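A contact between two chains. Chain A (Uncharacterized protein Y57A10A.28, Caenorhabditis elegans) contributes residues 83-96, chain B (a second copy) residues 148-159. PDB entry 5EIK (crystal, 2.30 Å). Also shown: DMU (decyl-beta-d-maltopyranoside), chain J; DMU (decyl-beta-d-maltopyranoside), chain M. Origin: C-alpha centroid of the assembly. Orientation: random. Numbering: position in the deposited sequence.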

# COMPACT_ATOMS: atom_id res chain seq x y z
N GLU A 83 -0.87 -5.74 12.04
CA GLU A 83 -0.50 -7.13 12.27
C GLU A 83 0.19 -7.58 11.00
O GLU A 83 -0.00 -6.98 9.95
CB GLU A 83 -1.75 -7.99 12.49
CG GLU A 83 -2.77 -7.37 13.43
CD GLU A 83 -4.06 -8.18 13.51
OE1 GLU A 83 -4.56 -8.62 12.45
OE2 GLU A 83 -4.59 -8.38 14.63
N PRO A 84 1.03 -8.63 11.07
CA PRO A 84 1.71 -9.10 9.87
C PRO A 84 0.69 -9.34 8.76
O PRO A 84 -0.28 -10.07 8.97
CB PRO A 84 2.39 -10.38 10.34
CG PRO A 84 2.74 -10.05 11.77
CD PRO A 84 1.46 -9.39 12.26
N ILE A 85 0.90 -8.74 7.59
CA ILE A 85 -0.02 -8.88 6.47
C ILE A 85 -0.18 -10.34 6.07
O ILE A 85 -1.19 -10.75 5.52
CB ILE A 85 0.49 -8.12 5.22
CG1 ILE A 85 0.65 -6.64 5.55
CG2 ILE A 85 -0.49 -8.27 4.08
CD1 ILE A 85 -0.65 -5.96 5.91
N ILE A 86 0.87 -11.11 6.35
CA ILE A 86 0.95 -12.51 6.03
C ILE A 86 0.09 -13.42 6.92
O ILE A 86 -0.22 -14.55 6.54
CB ILE A 86 2.45 -12.94 6.07
CG1 ILE A 86 2.79 -13.73 4.82
CG2 ILE A 86 2.78 -13.71 7.35
CD1 ILE A 86 2.50 -12.98 3.56
N SER A 87 -0.30 -12.91 8.08
CA SER A 87 -1.10 -13.67 9.06
C SER A 87 -2.14 -14.65 8.51
O SER A 87 -2.12 -15.83 8.84
CB SER A 87 -1.80 -12.72 10.04
OG SER A 87 -0.86 -11.98 10.79
N PRO A 88 -3.07 -14.17 7.68
CA PRO A 88 -4.11 -15.03 7.11
C PRO A 88 -3.64 -16.37 6.54
O PRO A 88 -4.35 -17.37 6.63
CB PRO A 88 -4.74 -14.15 6.05
CG PRO A 88 -4.63 -12.78 6.66
CD PRO A 88 -3.22 -12.78 7.19
N LEU A 89 -2.44 -16.38 5.95
CA LEU A 89 -1.88 -17.58 5.34
C LEU A 89 -1.51 -18.67 6.33
O LEU A 89 -1.01 -19.73 5.95
CB LEU A 89 -0.64 -17.23 4.52
CG LEU A 89 -0.87 -16.21 3.40
CD1 LEU A 89 0.44 -15.99 2.68
CD2 LEU A 89 -1.93 -16.70 2.44
N LYS A 90 -1.75 -18.41 7.61
CA LYS A 90 -1.44 -19.37 8.65
C LYS A 90 -2.66 -20.22 8.99
O LYS A 90 -2.63 -21.06 9.90
CB LYS A 90 -0.94 -18.63 9.89
CG LYS A 90 0.38 -17.88 9.64
CD LYS A 90 0.48 -16.64 10.52
CE LYS A 90 0.32 -16.97 11.99
NZ LYS A 90 -0.02 -15.77 12.80
N GLN A 91 -3.75 -19.99 8.27
CA GLN A 91 -4.97 -20.75 8.46
C GLN A 91 -4.88 -21.81 7.37
O GLN A 91 -5.55 -21.74 6.35
CB GLN A 91 -6.20 -19.87 8.22
CG GLN A 91 -6.20 -18.57 9.00
CD GLN A 91 -6.27 -18.78 10.50
OE1 GLN A 91 -7.23 -19.37 11.01
NE2 GLN A 91 -5.26 -18.30 11.22
N HIS A 92 -4.00 -22.78 7.61
CA HIS A 92 -3.74 -23.87 6.67
C HIS A 92 -4.98 -24.49 6.05
O HIS A 92 -5.07 -24.59 4.83
CB HIS A 92 -2.88 -24.93 7.36
CG HIS A 92 -1.59 -24.39 7.88
ND1 HIS A 92 -1.52 -23.52 8.94
CD2 HIS A 92 -0.31 -24.57 7.46
CE1 HIS A 92 -0.26 -23.17 9.16
NE2 HIS A 92 0.49 -23.80 8.27
N ALA A 93 -5.93 -24.90 6.88
CA ALA A 93 -7.15 -25.49 6.36
C ALA A 93 -7.83 -24.55 5.36
O ALA A 93 -8.24 -24.98 4.27
CB ALA A 93 -8.12 -25.81 7.51
N ASP A 94 -7.93 -23.27 5.71
CA ASP A 94 -8.56 -22.28 4.83
C ASP A 94 -7.83 -22.14 3.51
O ASP A 94 -8.44 -22.17 2.44
CB ASP A 94 -8.62 -20.90 5.50
CG ASP A 94 -9.58 -20.85 6.65
OD1 ASP A 94 -10.55 -21.65 6.67
OD2 ASP A 94 -9.38 -20.00 7.54
N ILE A 95 -6.51 -21.97 3.58
CA ILE A 95 -5.70 -21.81 2.38
C ILE A 95 -5.78 -23.05 1.50
O ILE A 95 -5.82 -22.94 0.27
CB ILE A 95 -4.23 -21.53 2.73
CG1 ILE A 95 -4.15 -20.27 3.59
CG2 ILE A 95 -3.42 -21.33 1.46
CD1 ILE A 95 -4.83 -19.07 2.98
N LEU A 96 -5.81 -24.22 2.12
CA LEU A 96 -5.90 -25.45 1.34
C LEU A 96 -7.24 -25.50 0.62
O LEU A 96 -7.28 -25.73 -0.59
CB LEU A 96 -5.75 -26.68 2.22
CG LEU A 96 -5.85 -27.97 1.39
CD1 LEU A 96 -4.76 -28.02 0.33
CD2 LEU A 96 -5.73 -29.15 2.30
C1 DMU J . -3.55 -33.50 4.37
C2 DMU J . -5.01 -33.61 3.90
C3 DMU J . -5.93 -32.68 4.73
C4 DMU J . -5.33 -31.24 4.79
O5 DMU J . -3.99 -31.25 5.32
C6 DMU J . -3.12 -31.99 4.41
O7 DMU J . -7.18 -32.66 4.12
O16 DMU J . -1.75 -31.84 4.88
C18 DMU J . -0.79 -32.03 3.79
C19 DMU J . -1.25 -31.40 2.46
C22 DMU J . -0.12 -30.59 1.86
C25 DMU J . -0.51 -30.21 0.43
C28 DMU J . 0.72 -29.69 -0.30
C31 DMU J . 0.47 -29.82 -1.80
C34 DMU J . 0.37 -28.42 -2.40
C37 DMU J . 0.54 -28.52 -3.92
C40 DMU J . 1.15 -27.21 -4.43
C43 DMU J . 2.40 -27.54 -5.25
O49 DMU J . -2.73 -34.25 3.45
O55 DMU J . -5.45 -34.97 4.08
C57 DMU J . -6.21 -30.31 5.67
O61 DMU J . -5.85 -28.95 5.40
C5 DMU J . -9.51 -33.55 4.16
C7 DMU J . -10.11 -32.14 4.22
C8 DMU J . -10.12 -31.62 5.74
C9 DMU J . -8.75 -31.69 6.30
O1 DMU J . -8.12 -32.95 6.11
C10 DMU J . -8.08 -33.47 4.80
O2 DMU J . -10.55 -30.37 5.68
O3 DMU J . -9.34 -33.91 2.81
O4 DMU J . -11.42 -32.08 3.74
C11 DMU J . -8.78 -31.30 7.78
O6 DMU J . -7.47 -31.26 8.30
C1 DMU M . 4.44 -14.29 -12.63
C2 DMU M . 4.79 -13.36 -13.81
C3 DMU M . 3.53 -12.53 -14.22
C4 DMU M . 2.90 -11.86 -12.97
O5 DMU M . 2.64 -12.82 -11.90
C6 DMU M . 3.86 -13.47 -11.46
O7 DMU M . 3.89 -11.46 -15.16
O16 DMU M . 3.55 -14.37 -10.37
C18 DMU M . 3.89 -13.71 -9.14
C19 DMU M . 3.36 -14.52 -7.95
C22 DMU M . 4.20 -15.78 -7.74
C25 DMU M . 3.39 -16.81 -6.96
C28 DMU M . 4.02 -17.03 -5.56
C31 DMU M . 4.18 -18.53 -5.24
C34 DMU M . 2.88 -19.32 -5.50
C37 DMU M . 3.18 -20.83 -5.41
C40 DMU M . 3.18 -21.26 -3.93
C43 DMU M . 2.91 -22.76 -3.83
O49 DMU M . 5.63 -14.98 -12.19
O55 DMU M . 5.20 -14.18 -14.91
C57 DMU M . 1.57 -11.20 -13.38
O61 DMU M . 1.22 -10.22 -12.41
C5 DMU M . 4.42 -10.91 -17.41
C7 DMU M . 3.70 -9.55 -17.40
C8 DMU M . 2.24 -9.75 -17.65
C9 DMU M . 1.62 -10.80 -16.76
O1 DMU M . 2.34 -12.06 -16.75
C10 DMU M . 3.80 -11.90 -16.45
O2 DMU M . 1.63 -8.54 -17.63
O3 DMU M . 5.76 -10.79 -17.06
O4 DMU M . 4.34 -8.67 -18.35
C11 DMU M . 0.19 -10.96 -17.08
O6 DMU M . -0.49 -11.85 -16.17
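Chain B (148-159) IYPESYLVQILV

Chain A enters through a type I turn from Pro84(A) to Ser87(A), runs through a short 3-10 segment, residues 87-90, and begins a helix at His92(A). Chain B makes its own type I turn, Tyr149(B) to Ser152(B), then a helix from Tyr153(B). The backbones come nearest where Leu89(A) lies nearest Val155(B), CA to CA 6.8 Å, and Lys90(A) nearest Ser152(B), CA to CA 6.4 Å. Thus the 3-10 segment lies beside the first turn of chain B's helix, and between these two pairs chain A steps forward as chain B steps back, so the two run in roughly opposite senses here.

No direct hydrogen bond crosses; the listed direct contacts are mostly between apolar side chains. Leu89(A) is central: its CD1 lies a tight 3.2 Å from CD1 of Leu158(B), and its CB 4.1 Å from CG2 of Val155(B). The short, branched valine fits close to the backbone, while the longer leucines reach across. Ile86(A) CG1 meets Val155(B) CG1 at 3.8 Å, and Ile95(A) CG2 meets Leu154(B) CD2 at 3.5 Å. Tyr149(B) extends its long side chain until OH lies 3.7 Å from Pro84(A) CG; Lys90(A) lays its aliphatic CE 4.3 Å from CE1 of the same ring. A water weakly bridges Leu89(A) O and Leu154(B) N, 3.3 Å from each, serving an amide in the helix's first turn.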

# COMPACT_ATOMS: atom_id res chain seq x y z
N ILE B 148 11.04 -17.22 11.91
CA ILE B 148 9.88 -16.58 12.53
C ILE B 148 8.64 -17.48 12.54
O ILE B 148 7.95 -17.57 13.55
CB ILE B 148 9.52 -15.26 11.82
CG1 ILE B 148 10.71 -14.31 11.83
CG2 ILE B 148 8.36 -14.59 12.53
CD1 ILE B 148 10.44 -12.99 11.13
N TYR B 149 8.37 -18.13 11.41
CA TYR B 149 7.21 -19.01 11.27
C TYR B 149 7.67 -20.40 10.80
O TYR B 149 7.46 -20.78 9.65
CB TYR B 149 6.23 -18.42 10.26
CG TYR B 149 5.73 -17.06 10.68
CD1 TYR B 149 4.81 -16.93 11.72
CD2 TYR B 149 6.22 -15.90 10.08
CE1 TYR B 149 4.39 -15.67 12.16
CE2 TYR B 149 5.80 -14.64 10.50
CZ TYR B 149 4.89 -14.54 11.54
OH TYR B 149 4.50 -13.30 11.99
N PRO B 150 8.26 -21.17 11.72
CA PRO B 150 8.77 -22.52 11.46
C PRO B 150 7.89 -23.48 10.66
O PRO B 150 8.40 -24.28 9.88
CB PRO B 150 9.08 -23.04 12.86
CG PRO B 150 9.44 -21.79 13.61
CD PRO B 150 8.36 -20.85 13.15
N GLU B 151 6.57 -23.42 10.84
CA GLU B 151 5.70 -24.36 10.14
C GLU B 151 4.90 -23.81 8.96
O GLU B 151 4.12 -24.53 8.34
CB GLU B 151 4.74 -25.01 11.14
CG GLU B 151 5.40 -25.38 12.46
CD GLU B 151 6.61 -26.28 12.29
OE1 GLU B 151 7.38 -26.43 13.26
OE2 GLU B 151 6.79 -26.85 11.19
N SER B 152 5.09 -22.54 8.64
CA SER B 152 4.35 -21.93 7.55
C SER B 152 5.14 -21.98 6.25
O SER B 152 5.81 -21.01 5.90
CB SER B 152 4.01 -20.48 7.90
OG SER B 152 3.38 -20.41 9.17
N TYR B 153 5.04 -23.10 5.55
CA TYR B 153 5.73 -23.29 4.28
C TYR B 153 5.39 -22.22 3.25
O TYR B 153 6.26 -21.75 2.52
CB TYR B 153 5.40 -24.66 3.69
CG TYR B 153 6.16 -25.83 4.29
CD1 TYR B 153 6.21 -26.03 5.67
CD2 TYR B 153 6.77 -26.78 3.46
CE1 TYR B 153 6.85 -27.14 6.21
CE2 TYR B 153 7.41 -27.89 3.99
CZ TYR B 153 7.45 -28.07 5.36
OH TYR B 153 8.06 -29.19 5.88
N LEU B 154 4.12 -21.86 3.18
CA LEU B 154 3.65 -20.87 2.23
C LEU B 154 4.28 -19.51 2.49
O LEU B 154 4.79 -18.88 1.58
CB LEU B 154 2.14 -20.78 2.29
CG LEU B 154 1.47 -20.12 1.08
CD1 LEU B 154 2.06 -20.68 -0.20
CD2 LEU B 154 -0.03 -20.37 1.15
N VAL B 155 4.22 -19.06 3.74
CA VAL B 155 4.81 -17.78 4.10
C VAL B 155 6.30 -17.76 3.74
O VAL B 155 6.81 -16.79 3.18
CB VAL B 155 4.65 -17.49 5.60
CG1 VAL B 155 5.37 -16.21 5.97
CG2 VAL B 155 3.19 -17.37 5.96
N GLN B 156 6.99 -18.85 4.06
CA GLN B 156 8.40 -18.98 3.77
C GLN B 156 8.67 -18.80 2.27
O GLN B 156 9.60 -18.11 1.87
CB GLN B 156 8.90 -20.34 4.24
CG GLN B 156 8.89 -20.50 5.75
CD GLN B 156 8.98 -21.95 6.19
OE1 GLN B 156 9.35 -22.82 5.39
NE2 GLN B 156 8.64 -22.23 7.44
N ILE B 157 7.84 -19.42 1.44
CA ILE B 157 8.03 -19.31 0.01
C ILE B 157 7.76 -17.89 -0.47
O ILE B 157 8.58 -17.30 -1.18
CB ILE B 157 7.12 -20.32 -0.73
CG1 ILE B 157 7.56 -21.74 -0.39
CG2 ILE B 157 7.23 -20.13 -2.23
CD1 ILE B 157 6.59 -22.81 -0.88
N LEU B 158 6.62 -17.33 -0.08
CA LEU B 158 6.27 -15.98 -0.50
C LEU B 158 7.32 -14.95 -0.09
O LEU B 158 7.65 -14.04 -0.85
CB LEU B 158 4.89 -15.61 0.06
CG LEU B 158 3.80 -16.54 -0.46
CD1 LEU B 158 2.47 -16.21 0.21
CD2 LEU B 158 3.69 -16.40 -1.98
N VAL B 159 7.85 -15.08 1.12
CA VAL B 159 8.87 -14.15 1.58
C VAL B 159 10.11 -14.28 0.68
O VAL B 159 10.71 -13.27 0.29
CB VAL B 159 9.24 -14.42 3.06
CG1 VAL B 159 10.52 -13.66 3.43
CG2 VAL B 159 8.10 -13.97 3.96
O HOH W 1 1.99 -21.16 5.61